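Local atomic coordinates of KLTH0A00704p (Lachancea thermotolerans, PDB entry 4J2G), a protein that acts in autophagy as an Atg13 family member and, through the HORMA domain described here, probably mediates PI 3-kinase recruitment. Residues L36-K41 with L171-V175; E73-W77 with R205-G209; E126-E130 with Y263-F269; R131-D137 with G255-V261; G220-S224 with A240-Q244. The protein carries 1 engineered substitution. One frame throughout, in Å; residues are numbered along the deposited sequence.

Contact 1: L36-K41 with L171-V175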
# COMPACT_ATOMS: atom_id res chain seq x y z
N LEU A 36 5.55 5.99 -8.01
CA LEU A 36 5.02 4.85 -8.72
C LEU A 36 3.72 4.29 -8.07
O LEU A 36 2.66 4.18 -8.72
CB LEU A 36 6.06 3.76 -8.67
CG LEU A 36 6.46 2.80 -9.78
CD1 LEU A 36 6.61 1.39 -9.21
CD2 LEU A 36 5.57 2.83 -11.03
N ILE A 37 3.81 3.94 -6.79
CA ILE A 37 2.73 3.31 -6.07
C ILE A 37 1.48 4.21 -6.06
O ILE A 37 0.42 3.76 -6.46
CB ILE A 37 3.21 2.94 -4.66
CG1 ILE A 37 4.20 1.77 -4.71
CG2 ILE A 37 2.06 2.54 -3.76
CD1 ILE A 37 4.80 1.53 -3.34
N CYS A 38 1.63 5.48 -5.68
CA CYS A 38 0.51 6.46 -5.76
C CYS A 38 -0.07 6.75 -7.17
O CYS A 38 -1.27 6.85 -7.33
CB CYS A 38 0.89 7.78 -5.04
SG CYS A 38 1.21 7.51 -3.25
N HIS A 39 0.78 6.87 -8.20
CA HIS A 39 0.26 7.22 -9.52
C HIS A 39 -0.50 6.05 -10.18
O HIS A 39 -1.26 6.24 -11.12
CB HIS A 39 1.40 7.70 -10.43
CG HIS A 39 1.95 9.04 -10.07
ND1 HIS A 39 1.31 9.90 -9.19
CD2 HIS A 39 3.06 9.69 -10.49
CE1 HIS A 39 2.02 11.02 -9.07
NE2 HIS A 39 3.08 10.92 -9.86
N SER A 40 -0.28 4.84 -9.69
CA SER A 40 -0.95 3.67 -10.21
C SER A 40 -2.43 3.55 -9.82
O SER A 40 -3.10 2.67 -10.32
CB SER A 40 -0.26 2.43 -9.70
OG SER A 40 -0.68 2.10 -8.35
N LYS A 41 -2.94 4.38 -8.93
CA LYS A 41 -4.35 4.18 -8.46
C LYS A 41 -5.20 5.39 -8.65
O LYS A 41 -4.68 6.45 -8.91
CB LYS A 41 -4.42 3.72 -6.99
CG LYS A 41 -3.57 2.49 -6.66
CD LYS A 41 -4.17 1.18 -7.23
CE LYS A 41 -3.15 0.03 -7.40
NZ LYS A 41 -1.85 0.35 -6.71
N LEU A 171 9.20 -3.73 -8.81
CA LEU A 171 8.16 -3.08 -8.08
C LEU A 171 7.10 -2.59 -9.07
O LEU A 171 5.93 -2.68 -8.75
CB LEU A 171 8.76 -1.97 -7.23
CG LEU A 171 7.83 -1.00 -6.50
CD1 LEU A 171 7.14 -1.76 -5.34
CD2 LEU A 171 8.76 0.10 -5.97
N GLU A 172 7.49 -2.18 -10.28
CA GLU A 172 6.51 -1.76 -11.25
C GLU A 172 5.65 -2.95 -11.63
O GLU A 172 4.41 -2.84 -11.77
CB GLU A 172 7.14 -1.27 -12.52
CG GLU A 172 7.58 0.15 -12.45
CD GLU A 172 8.40 0.54 -13.67
OE1 GLU A 172 7.94 1.44 -14.41
OE2 GLU A 172 9.48 -0.07 -13.89
N THR A 173 6.28 -4.09 -11.75
CA THR A 173 5.52 -5.25 -12.09
C THR A 173 4.68 -5.73 -10.93
O THR A 173 3.56 -6.17 -11.13
CB THR A 173 6.44 -6.37 -12.52
OG1 THR A 173 7.31 -5.83 -13.53
CG2 THR A 173 5.63 -7.47 -13.10
N LEU A 174 5.21 -5.65 -9.72
CA LEU A 174 4.45 -6.19 -8.63
C LEU A 174 3.20 -5.34 -8.44
O LEU A 174 2.15 -5.88 -8.22
CB LEU A 174 5.27 -6.24 -7.37
CG LEU A 174 4.69 -6.56 -6.02
CD1 LEU A 174 5.78 -6.34 -5.03
CD2 LEU A 174 3.67 -5.51 -5.66
N VAL A 175 3.32 -4.03 -8.58
CA VAL A 175 2.18 -3.15 -8.36
C VAL A 175 1.08 -3.52 -9.36
O VAL A 175 -0.09 -3.62 -8.96
CB VAL A 175 2.51 -1.69 -8.61
CG1 VAL A 175 1.24 -0.86 -8.47
CG2 VAL A 175 3.55 -1.22 -7.59
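L36 and V175 carry most of this contact, which buries 291 Å² in all. L36 sits near the end of helix 18-39. Its CA-to-CB bond points at helix 158-177, and its CD1 lies 3.8 Å from L171 CG and 3.6 Å from E172 CG. That methyl therefore rests on L171 and on the aliphatic part of the E172 side chain, and it reaches V175 CG2 more loosely at 4.3 Å. V175 points back at the first helix. Its CG2 meets I37 CG1 at 4.2 Å, while its CG1 lies 3.5 Å from S40 OG and 3.8 Å from K41 NZ. These polar atoms are engaged within their own segment. S40 OG donates to I37 O at 2.7 Å, and K41 NZ donates to S40 OG at 2.7 Å. The chain thus folds its polar groups together at this end of the segment, and V175 CG1 packs against them. The interface between the helices is held by van der Waals contact. W132 of strand 126-136 lies against I37, L171 and V175, so a strand closes the apolar cluster. Two long helices packed together on an antiparallel sheet in this way belong to the HORMA fold.

Contact 2: E73-W77 with R205-G209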
# COMPACT_ATOMS: atom_id res chain seq x y z
N GLU A 73 2.78 15.65 1.77
CA GLU A 73 3.02 14.32 2.32
C GLU A 73 4.46 13.77 2.06
O GLU A 73 4.96 12.98 2.85
CB GLU A 73 1.97 13.33 1.80
CG GLU A 73 0.55 13.66 2.29
CD GLU A 73 -0.46 12.47 2.26
OE1 GLU A 73 -0.66 11.86 1.16
OE2 GLU A 73 -1.07 12.16 3.33
N LEU A 74 5.12 14.19 0.98
CA LEU A 74 6.50 13.69 0.76
C LEU A 74 7.56 14.51 1.50
O LEU A 74 8.73 14.16 1.50
CB LEU A 74 6.82 13.58 -0.71
CG LEU A 74 6.06 12.44 -1.39
CD1 LEU A 74 6.19 12.56 -2.88
CD2 LEU A 74 6.63 11.10 -0.93
N LYS A 75 7.14 15.56 2.21
CA LYS A 75 8.11 16.44 2.92
C LYS A 75 9.16 15.68 3.81
O LYS A 75 10.38 15.95 3.72
CB LYS A 75 7.39 17.55 3.68
CG LYS A 75 8.23 18.28 4.71
CD LYS A 75 7.52 18.37 6.06
CE LYS A 75 7.73 17.12 6.92
NZ LYS A 75 6.44 16.68 7.51
N PRO A 76 8.71 14.69 4.63
CA PRO A 76 9.72 14.00 5.37
C PRO A 76 10.87 13.42 4.54
O PRO A 76 11.92 13.19 5.12
CB PRO A 76 8.95 12.87 6.03
CG PRO A 76 7.59 13.46 6.22
CD PRO A 76 7.38 14.12 4.90
N TRP A 77 10.70 13.19 3.23
CA TRP A 77 11.78 12.54 2.41
C TRP A 77 12.41 13.50 1.44
O TRP A 77 13.50 13.23 0.89
CB TRP A 77 11.22 11.28 1.64
CG TRP A 77 10.70 10.31 2.61
CD1 TRP A 77 11.45 9.35 3.26
CD2 TRP A 77 9.36 10.21 3.17
NE1 TRP A 77 10.69 8.68 4.16
CE2 TRP A 77 9.41 9.18 4.15
CE3 TRP A 77 8.16 10.87 2.95
CZ2 TRP A 77 8.30 8.78 4.89
CZ3 TRP A 77 7.03 10.52 3.73
CH2 TRP A 77 7.11 9.46 4.70
N ARG A 205 -2.48 7.34 0.34
CA ARG A 205 -2.14 8.26 1.38
C ARG A 205 -0.78 7.76 1.78
O ARG A 205 -0.58 6.55 1.92
CB ARG A 205 -3.13 8.06 2.55
CG ARG A 205 -2.77 8.68 3.85
CD ARG A 205 -3.86 8.46 4.93
NE ARG A 205 -5.09 7.96 4.33
CZ ARG A 205 -6.27 8.53 4.53
NH1 ARG A 205 -6.35 9.60 5.31
NH2 ARG A 205 -7.37 8.02 3.98
N ILE A 206 0.14 8.68 1.94
CA ILE A 206 1.47 8.41 2.38
C ILE A 206 1.54 8.87 3.79
O ILE A 206 0.98 9.87 4.12
CB ILE A 206 2.45 9.24 1.56
CG1 ILE A 206 2.42 8.72 0.12
CG2 ILE A 206 3.80 9.21 2.22
CD1 ILE A 206 3.12 9.59 -0.93
N LEU A 207 2.19 8.09 4.64
CA LEU A 207 2.29 8.31 6.07
C LEU A 207 3.74 8.06 6.51
O LEU A 207 4.47 7.18 5.94
CB LEU A 207 1.47 7.31 6.85
CG LEU A 207 -0.04 7.39 6.59
CD1 LEU A 207 -0.79 6.24 7.25
CD2 LEU A 207 -0.56 8.74 7.06
N ASP A 208 4.16 8.82 7.52
CA ASP A 208 5.43 8.55 8.23
C ASP A 208 5.14 7.37 9.16
O ASP A 208 4.32 7.44 10.07
CB ASP A 208 5.86 9.78 8.99
CG ASP A 208 7.15 9.57 9.81
OD1 ASP A 208 7.43 8.44 10.30
OD2 ASP A 208 7.86 10.60 9.96
N GLY A 209 5.77 6.24 8.90
CA GLY A 209 5.45 5.06 9.69
C GLY A 209 6.09 4.90 11.07
O GLY A 209 5.86 3.89 11.73
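This is a helix-on-strand contact. Helix 70-78 packs over strand 201-208, an outermost strand of the five-stranded sheet. The short axes approach to 8.1 Å and cross at 43°. I206 is the central residue, with 90 Å² covered. It points at the helix, and its CD1 meets L74 CD2 at 3.8 Å while its CG2 meets W77 CZ3 at 3.8 Å. The W77 ring presents its edge to the backbone, with CH2 3.7 Å from L207 O. Its NE1 is satisfied elsewhere, by P87 O. E73 reaches along the strand and accepts a weak, nearly straight hydrogen bond from I206 N to E73 OE1 at 3.4 Å. R205 turns its charged end away to a salt bridge with E126. Helix 18-39 completes the apolar cluster through L35 against L74, C38 against I206, and F30 and L31 against W77. Helices packed on one face of an antiparallel sheet, here at its edge strand, are characteristic of the HORMA fold.

Contact 3: E126-E130 with Y263-F269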
# COMPACT_ATOMS: atom_id res chain seq x y z
N GLU A 126 -13.95 4.71 4.03
CA GLU A 126 -13.06 3.94 3.08
C GLU A 126 -12.92 2.45 3.46
O GLU A 126 -13.18 2.08 4.60
CB GLU A 126 -11.66 4.57 3.03
CG GLU A 126 -11.03 4.71 4.38
CD GLU A 126 -9.64 5.33 4.34
OE1 GLU A 126 -9.53 6.48 3.86
OE2 GLU A 126 -8.67 4.67 4.80
N ILE A 127 -12.51 1.62 2.49
CA ILE A 127 -12.11 0.24 2.79
C ILE A 127 -10.66 0.12 2.43
O ILE A 127 -10.30 0.33 1.25
CB ILE A 127 -12.93 -0.76 1.97
CG1 ILE A 127 -14.41 -0.59 2.32
CG2 ILE A 127 -12.43 -2.23 2.08
CD1 ILE A 127 -15.35 -1.10 1.25
N MSE A 128 -9.83 -0.23 3.41
CA MSE A 128 -8.40 -0.43 3.21
C MSE A 128 -8.16 -1.60 2.30
O MSE A 128 -8.82 -2.62 2.43
CB MSE A 128 -7.82 -0.79 4.56
CG MSE A 128 -7.42 0.43 5.31
SE MSE A 128 -6.16 1.64 4.44
CE MSE A 128 -4.74 0.29 4.54
N LEU A 129 -7.20 -1.49 1.37
CA LEU A 129 -6.95 -2.58 0.49
C LEU A 129 -5.48 -3.05 0.54
O LEU A 129 -5.21 -4.22 0.35
CB LEU A 129 -7.29 -2.11 -0.95
CG LEU A 129 -8.71 -1.60 -1.27
CD1 LEU A 129 -8.82 -0.99 -2.64
CD2 LEU A 129 -9.73 -2.71 -1.09
N GLU A 130 -4.54 -2.12 0.71
CA GLU A 130 -3.13 -2.47 0.70
C GLU A 130 -2.43 -1.57 1.67
O GLU A 130 -2.80 -0.38 1.81
CB GLU A 130 -2.45 -2.16 -0.64
CG GLU A 130 -3.10 -2.76 -1.88
CD GLU A 130 -2.43 -2.25 -3.20
OE1 GLU A 130 -1.95 -1.05 -3.34
OE2 GLU A 130 -2.44 -3.07 -4.13
N TYR A 263 -1.87 -6.97 1.81
CA TYR A 263 -3.04 -6.64 1.04
C TYR A 263 -4.22 -7.60 1.25
O TYR A 263 -4.05 -8.77 1.44
CB TYR A 263 -2.69 -6.51 -0.43
CG TYR A 263 -2.09 -7.77 -1.01
CD1 TYR A 263 -0.69 -7.98 -0.96
CD2 TYR A 263 -2.86 -8.71 -1.64
CE1 TYR A 263 -0.11 -9.12 -1.49
CE2 TYR A 263 -2.30 -9.87 -2.21
CZ TYR A 263 -0.92 -10.06 -2.15
OH TYR A 263 -0.39 -11.21 -2.67
N ARG A 264 -5.43 -7.07 1.24
CA ARG A 264 -6.64 -7.88 1.20
C ARG A 264 -6.66 -8.74 -0.09
O ARG A 264 -6.62 -8.19 -1.19
CB ARG A 264 -7.81 -6.87 1.24
CG ARG A 264 -9.15 -7.50 1.49
CD ARG A 264 -10.29 -6.45 1.43
NE ARG A 264 -10.14 -5.44 2.46
CZ ARG A 264 -10.42 -5.61 3.77
NH1 ARG A 264 -10.84 -6.75 4.26
NH2 ARG A 264 -10.25 -4.60 4.61
N LYS A 265 -6.64 -10.07 0.05
CA LYS A 265 -6.79 -11.04 -1.06
C LYS A 265 -7.97 -10.84 -2.01
O LYS A 265 -7.85 -11.06 -3.20
CB LYS A 265 -6.93 -12.48 -0.52
CG LYS A 265 -5.68 -13.06 0.17
CD LYS A 265 -6.06 -14.29 0.99
CE LYS A 265 -4.88 -15.19 1.20
NZ LYS A 265 -5.29 -16.27 2.13
N ASP A 266 -9.12 -10.44 -1.48
CA ASP A 266 -10.26 -10.25 -2.33
C ASP A 266 -10.62 -8.75 -2.51
O ASP A 266 -10.82 -8.02 -1.53
CB ASP A 266 -11.42 -10.94 -1.62
CG ASP A 266 -11.14 -12.38 -1.36
OD1 ASP A 266 -11.55 -13.18 -2.24
OD2 ASP A 266 -10.55 -12.71 -0.28
N CYS A 267 -10.77 -8.31 -3.76
CA CYS A 267 -11.15 -6.93 -4.06
C CYS A 267 -12.28 -6.90 -5.09
O CYS A 267 -12.48 -5.92 -5.77
CB CYS A 267 -9.95 -6.20 -4.68
SG CYS A 267 -8.58 -5.92 -3.57
N ASP A 268 -13.01 -7.99 -5.26
CA ASP A 268 -14.05 -7.92 -6.28
C ASP A 268 -15.29 -7.25 -5.62
O ASP A 268 -16.20 -7.94 -5.30
CB ASP A 268 -14.35 -9.33 -6.79
CG ASP A 268 -15.37 -9.35 -7.96
OD1 ASP A 268 -15.67 -8.31 -8.54
OD2 ASP A 268 -15.86 -10.43 -8.29
N PHE A 269 -15.20 -5.95 -5.32
CA PHE A 269 -16.26 -5.10 -4.73
C PHE A 269 -17.31 -4.61 -5.73
O PHE A 269 -16.99 -4.43 -6.90
CB PHE A 269 -15.64 -3.86 -4.08
CG PHE A 269 -14.87 -4.16 -2.83
CD1 PHE A 269 -15.52 -4.34 -1.60
CD2 PHE A 269 -13.48 -4.29 -2.87
CE1 PHE A 269 -14.80 -4.64 -0.42
CE2 PHE A 269 -12.74 -4.57 -1.69
CZ PHE A 269 -13.40 -4.77 -0.47
O HOH W 1 -5.85 -5.61 -2.00
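Here the antiparallel pairing of strands 126-136 and 255-264 in the HORMA sheet comes apart. E130 and Y263 form a non-hydrogen-bonded pair with CA atoms 4.2 Å apart, and E130 CG packs on Y263 CB at 4.0 Å. On the other side of the strand, L129 and E130 both face T93 of strand 89-96, a classic beta bulge. Residues 265-267 then loop away before the chain enters strand 268-271. The side chains of L129, I127, R264 and F269 occupy the gap that opens between the segments. L129 is the largest bump, with 83 Å² covered. Its CD2 sits in a hollow between C267 SG at 4.2 Å and F269 CE2 at 3.6 Å. I127 fills the space next to it, its CG2 lying 3.7 Å from F269 CZ and 4.0 Å from R264 NE. L95 and V106 touch both I127 and F269, so this pocket joins the large sheet to the small one. The R264 side chain runs beside these groups and bends near its end. Its NE and NH2 donate to M128 O at 3.1 and 3.3 Å, and its guanidinium is also bonded to K223 and G220. The backbone still pairs once, from R264 N to L129 O at 3.0 Å. Where the strands part, a water bridges the two carbonyls, donating to L129 O and to R264 O at 2.8 Å each.

Contact 4: R131-D137 with G255-V261. Engineered in segment 131-137: M136 (natural residue Leu). With SO4 (sulfate ion), chain C.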
# COMPACT_ATOMS: atom_id res chain seq x y z
N ARG A 131 -1.38 -2.08 2.29
CA ARG A 131 -0.51 -1.17 3.05
C ARG A 131 0.93 -1.51 2.79
O ARG A 131 1.36 -2.61 3.09
CB ARG A 131 -0.81 -1.20 4.54
CG ARG A 131 -0.07 -0.13 5.35
CD ARG A 131 -0.44 -0.27 6.85
NE ARG A 131 -1.75 0.33 7.16
CZ ARG A 131 -2.77 -0.29 7.76
NH1 ARG A 131 -2.68 -1.56 8.14
NH2 ARG A 131 -3.89 0.37 8.01
N TRP A 132 1.66 -0.54 2.25
CA TRP A 132 3.08 -0.73 1.82
C TRP A 132 3.93 -0.11 2.89
O TRP A 132 3.54 0.86 3.55
CB TRP A 132 3.34 0.05 0.53
CG TRP A 132 2.60 -0.42 -0.66
CD1 TRP A 132 1.27 -0.12 -1.00
CD2 TRP A 132 3.10 -1.24 -1.70
NE1 TRP A 132 0.94 -0.76 -2.15
CE2 TRP A 132 2.05 -1.41 -2.64
CE3 TRP A 132 4.35 -1.87 -1.94
CZ2 TRP A 132 2.19 -2.16 -3.82
CZ3 TRP A 132 4.49 -2.61 -3.08
CH2 TRP A 132 3.40 -2.77 -4.02
N LEU A 133 5.12 -0.65 3.05
CA LEU A 133 6.08 -0.11 4.01
C LEU A 133 7.44 -0.19 3.27
O LEU A 133 7.80 -1.25 2.80
CB LEU A 133 6.21 -1.09 5.15
CG LEU A 133 7.34 -0.76 6.14
CD1 LEU A 133 7.19 0.62 6.82
CD2 LEU A 133 7.58 -1.85 7.18
N ILE A 134 8.13 0.93 3.19
CA ILE A 134 9.48 1.05 2.58
C ILE A 134 10.30 1.67 3.70
O ILE A 134 9.82 2.61 4.42
CB ILE A 134 9.44 2.00 1.39
CG1 ILE A 134 8.35 1.52 0.39
CG2 ILE A 134 10.82 2.13 0.73
CD1 ILE A 134 7.88 2.62 -0.54
N GLN A 135 11.46 1.08 3.92
CA GLN A 135 12.26 1.27 5.13
C GLN A 135 13.74 1.00 4.84
O GLN A 135 14.06 0.16 3.97
CB GLN A 135 11.96 0.06 5.97
CG GLN A 135 11.40 0.34 7.30
CD GLN A 135 11.10 -0.97 7.98
OE1 GLN A 135 11.24 -2.06 7.37
NE2 GLN A 135 10.67 -0.88 9.23
N MSE A 136 14.60 1.65 5.61
CA MSE A 136 16.02 1.35 5.66
C MSE A 136 16.26 0.68 7.02
O MSE A 136 15.89 1.23 8.03
CB MSE A 136 16.61 2.75 5.57
CG MSE A 136 18.10 2.83 5.28
SE MSE A 136 18.53 1.98 3.55
CE MSE A 136 20.04 1.07 4.42
N ASP A 137 16.86 -0.53 7.03
CA ASP A 137 17.38 -1.22 8.28
C ASP A 137 17.17 -0.49 9.60
O ASP A 137 18.13 0.02 10.21
CB ASP A 137 18.88 -1.60 8.16
CG ASP A 137 19.48 -2.22 9.47
OD1 ASP A 137 19.93 -1.48 10.39
OD2 ASP A 137 19.55 -3.47 9.58
N GLY A 255 22.71 -0.15 5.96
CA GLY A 255 21.64 -1.08 6.34
C GLY A 255 20.96 -1.74 5.15
O GLY A 255 21.49 -1.75 4.01
N SER A 256 19.80 -2.33 5.39
CA SER A 256 19.10 -2.99 4.30
C SER A 256 17.90 -2.20 3.82
O SER A 256 17.10 -1.64 4.62
CB SER A 256 18.71 -4.39 4.70
OG SER A 256 19.87 -5.17 4.79
N LEU A 257 17.77 -2.10 2.51
CA LEU A 257 16.55 -1.48 1.99
C LEU A 257 15.45 -2.55 1.87
O LEU A 257 15.60 -3.50 1.12
CB LEU A 257 16.84 -0.76 0.69
CG LEU A 257 16.04 0.49 0.26
CD1 LEU A 257 16.32 0.69 -1.22
CD2 LEU A 257 14.52 0.47 0.44
N ARG A 258 14.38 -2.43 2.65
CA ARG A 258 13.32 -3.48 2.71
C ARG A 258 11.98 -2.85 2.27
O ARG A 258 11.55 -1.83 2.85
CB ARG A 258 13.13 -4.00 4.15
CG ARG A 258 14.32 -4.73 4.76
CD ARG A 258 14.06 -5.26 6.15
NE ARG A 258 15.25 -5.83 6.82
CZ ARG A 258 15.88 -6.99 6.53
NH1 ARG A 258 15.49 -7.81 5.55
NH2 ARG A 258 16.93 -7.35 7.26
N ILE A 259 11.35 -3.46 1.26
CA ILE A 259 9.99 -3.13 0.80
C ILE A 259 9.07 -4.32 1.03
O ILE A 259 9.37 -5.42 0.61
CB ILE A 259 9.94 -2.83 -0.72
CG1 ILE A 259 10.83 -1.62 -0.98
CG2 ILE A 259 8.46 -2.51 -1.15
CD1 ILE A 259 11.25 -1.45 -2.41
N SER A 260 7.97 -4.09 1.68
CA SER A 260 6.94 -5.13 1.82
C SER A 260 5.51 -4.53 1.65
O SER A 260 5.35 -3.33 1.69
CB SER A 260 7.07 -5.78 3.18
OG SER A 260 6.82 -4.74 4.15
N VAL A 261 4.49 -5.37 1.40
CA VAL A 261 3.11 -4.93 1.23
C VAL A 261 2.25 -6.03 1.80
O VAL A 261 2.48 -7.19 1.55
CB VAL A 261 2.71 -4.59 -0.26
CG1 VAL A 261 2.85 -5.81 -1.14
CG2 VAL A 261 1.24 -4.07 -0.33
S SO4 C . -5.95 -1.84 9.98
O1 SO4 C . -4.65 -2.27 10.47
O2 SO4 C . -6.78 -3.03 10.22
O3 SO4 C . -6.64 -0.70 10.62
O4 SO4 C . -5.76 -1.43 8.58
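Backbone hydrogen bonds define this pairing of neighbouring strands in the main sheet of the HORMA domain. Strand segments 131-136 and 255-261 run antiparallel at 175°, with axes 4.8 Å apart. L133 and S260 form a hydrogen-bonded pair, L133 N giving to S260 O at 3.0 Å and S260 N to L133 O at 3.1 Å. Next along, R258 N gives to Q135 O at 2.9 Å, while the weak return bond from Q135 N to R258 O is 3.1 Å. D137 N gives to S256 O at 2.7 Å, though D137 is poorly ordered. In the non-hydrogen-bonded pairs, W132 and I134 bond instead by backbone to I91 and L89, and L257 and I259 to I250 and I247. M136, an engineered selenomethionine, pairs with L257. V261 CG2 makes a CH-pi contact 3.6 Å from the centroid of the W132 five-membered ring. W132 NE1 is satisfied by E130. R131 binds a sulfate, NH2 to O4 at 2.7 Å and NH1 to O1 at 3.1 Å, and forms a salt bridge with E92. Most of the backbone polarity is thus met by neighbouring strands, which lets the W132, I134 and I259 face pack against helices 18-39 and 158-177.

Contact 5: G220-S224 with A240-Q244. With SO4 (sulfate ion), chain C.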
# COMPACT_ATOMS: atom_id res chain seq x y z
N GLY A 220 -10.95 -1.34 8.20
CA GLY A 220 -9.52 -1.62 8.28
C GLY A 220 -9.10 -2.90 7.53
O GLY A 220 -9.92 -3.77 7.25
N LEU A 221 -7.81 -3.02 7.20
CA LEU A 221 -7.28 -4.31 6.74
C LEU A 221 -7.67 -5.50 7.63
O LEU A 221 -7.86 -6.60 7.12
CB LEU A 221 -5.76 -4.25 6.61
CG LEU A 221 -5.20 -3.68 5.31
CD1 LEU A 221 -3.73 -4.02 5.29
CD2 LEU A 221 -5.92 -4.16 4.02
N SER A 222 -7.78 -5.26 8.95
CA SER A 222 -8.12 -6.33 9.95
C SER A 222 -9.52 -6.98 9.79
O SER A 222 -9.68 -8.16 10.11
CB SER A 222 -7.94 -5.83 11.39
OG SER A 222 -9.01 -4.92 11.77
N LYS A 223 -10.50 -6.20 9.33
CA LYS A 223 -11.84 -6.69 9.08
C LYS A 223 -11.84 -7.66 7.90
O LYS A 223 -11.58 -7.31 6.75
CB LYS A 223 -12.83 -5.52 8.86
CG LYS A 223 -13.38 -4.90 10.14
CD LYS A 223 -14.52 -5.72 10.78
CE LYS A 223 -14.03 -6.81 11.74
NZ LYS A 223 -14.92 -7.02 12.93
N SER A 224 -12.09 -8.91 8.18
CA SER A 224 -12.19 -9.87 7.13
C SER A 224 -13.63 -9.62 6.79
O SER A 224 -14.40 -9.10 7.63
CB SER A 224 -11.97 -11.26 7.71
OG SER A 224 -12.99 -11.56 8.61
N ALA A 240 -6.10 -14.76 7.71
CA ALA A 240 -6.09 -15.51 6.49
C ALA A 240 -6.69 -14.73 5.33
O ALA A 240 -6.38 -15.06 4.22
CB ALA A 240 -6.80 -16.89 6.74
N HIS A 241 -7.59 -13.74 5.57
CA HIS A 241 -8.07 -12.92 4.47
C HIS A 241 -6.96 -11.98 3.87
O HIS A 241 -7.20 -11.33 2.83
CB HIS A 241 -9.36 -12.11 4.82
CG HIS A 241 -9.14 -11.02 5.83
ND1 HIS A 241 -8.85 -11.28 7.16
CD2 HIS A 241 -9.20 -9.67 5.72
CE1 HIS A 241 -8.73 -10.14 7.83
NE2 HIS A 241 -8.92 -9.14 6.97
N LEU A 242 -5.77 -11.90 4.50
CA LEU A 242 -4.74 -10.91 4.02
C LEU A 242 -3.52 -11.68 3.48
O LEU A 242 -3.31 -12.83 3.82
CB LEU A 242 -4.25 -10.03 5.14
CG LEU A 242 -5.28 -9.08 5.77
CD1 LEU A 242 -4.62 -8.30 6.93
CD2 LEU A 242 -5.96 -8.12 4.76
N GLU A 243 -2.69 -11.06 2.64
CA GLU A 243 -1.51 -11.77 2.14
C GLU A 243 -0.36 -10.75 2.24
O GLU A 243 -0.62 -9.56 2.37
CB GLU A 243 -1.74 -12.12 0.70
CG GLU A 243 -0.70 -13.01 0.09
CD GLU A 243 -1.15 -14.45 -0.03
OE1 GLU A 243 -2.34 -14.68 -0.37
OE2 GLU A 243 -0.30 -15.37 0.21
N GLN A 244 0.89 -11.20 2.15
CA GLN A 244 2.02 -10.33 2.28
C GLN A 244 3.00 -10.68 1.23
O GLN A 244 3.20 -11.84 1.01
CB GLN A 244 2.75 -10.50 3.62
CG GLN A 244 3.89 -9.43 3.79
CD GLN A 244 4.67 -9.62 5.08
OE1 GLN A 244 5.28 -10.69 5.28
NE2 GLN A 244 4.67 -8.58 5.96
S SO4 C . -5.95 -1.84 9.98
O1 SO4 C . -4.65 -2.27 10.47
O2 SO4 C . -6.78 -3.03 10.22
O3 SO4 C . -6.64 -0.70 10.62
O4 SO4 C . -5.76 -1.43 8.58
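One hydrogen bond joins these segments directly. H241 NE2 donates to L221 O at 2.8 Å, with the carbonyl at the edge of the imidazole. K223 O and S222 O also lie close to the ring, but their angles to NE2 are poor. A CH-pi contact adds to the bond. S224 CB sits over one face of H241, 3.3 Å from the ring centroid. The apolar contact is L221 CD2 on L242 CD2 at 4.0 Å. Within the loop, residues G220 to K223 make a type I beta turn, closed by K223 N to G220 O at 3.3 Å. The turn also binds a sulfate, probably from the crystallisation liquor. L221 N gives to its O4 at 2.9 Å and S222 N to its O2 at 2.8 Å. R131 of strand 126-136 binds the same ion. L242 opens strand 242-252, an outermost strand of the main sheet, and H241 comes just before it. The loop lies against that start and against strand 126-136, through L221 on M128 and R131. R264 of strand 255-264 ties it further, bonding to the carbonyls of G220 and K223.

Contact 3 is fully buried; the other four are partly buried. Contacts 3 and 4 use the same two strands, 126-136 and 255-264. Contact 4 is regular ladder, while contact 3 is the end where the ladder gives way to side chains and a water. Contacts 1 and 2 are mainly apolar, where helices meet each other or the sheet. W132 links contact 4 to contact 1, C38 against I206 links contact 1 to contact 2, and the R205-E126 salt bridge joins contact 2 to contact 3. Contact 5 is more polar and lies at the other edge strand. Its centre is about 8 Å from that of contact 3, and it shares the sulfate with contact 4.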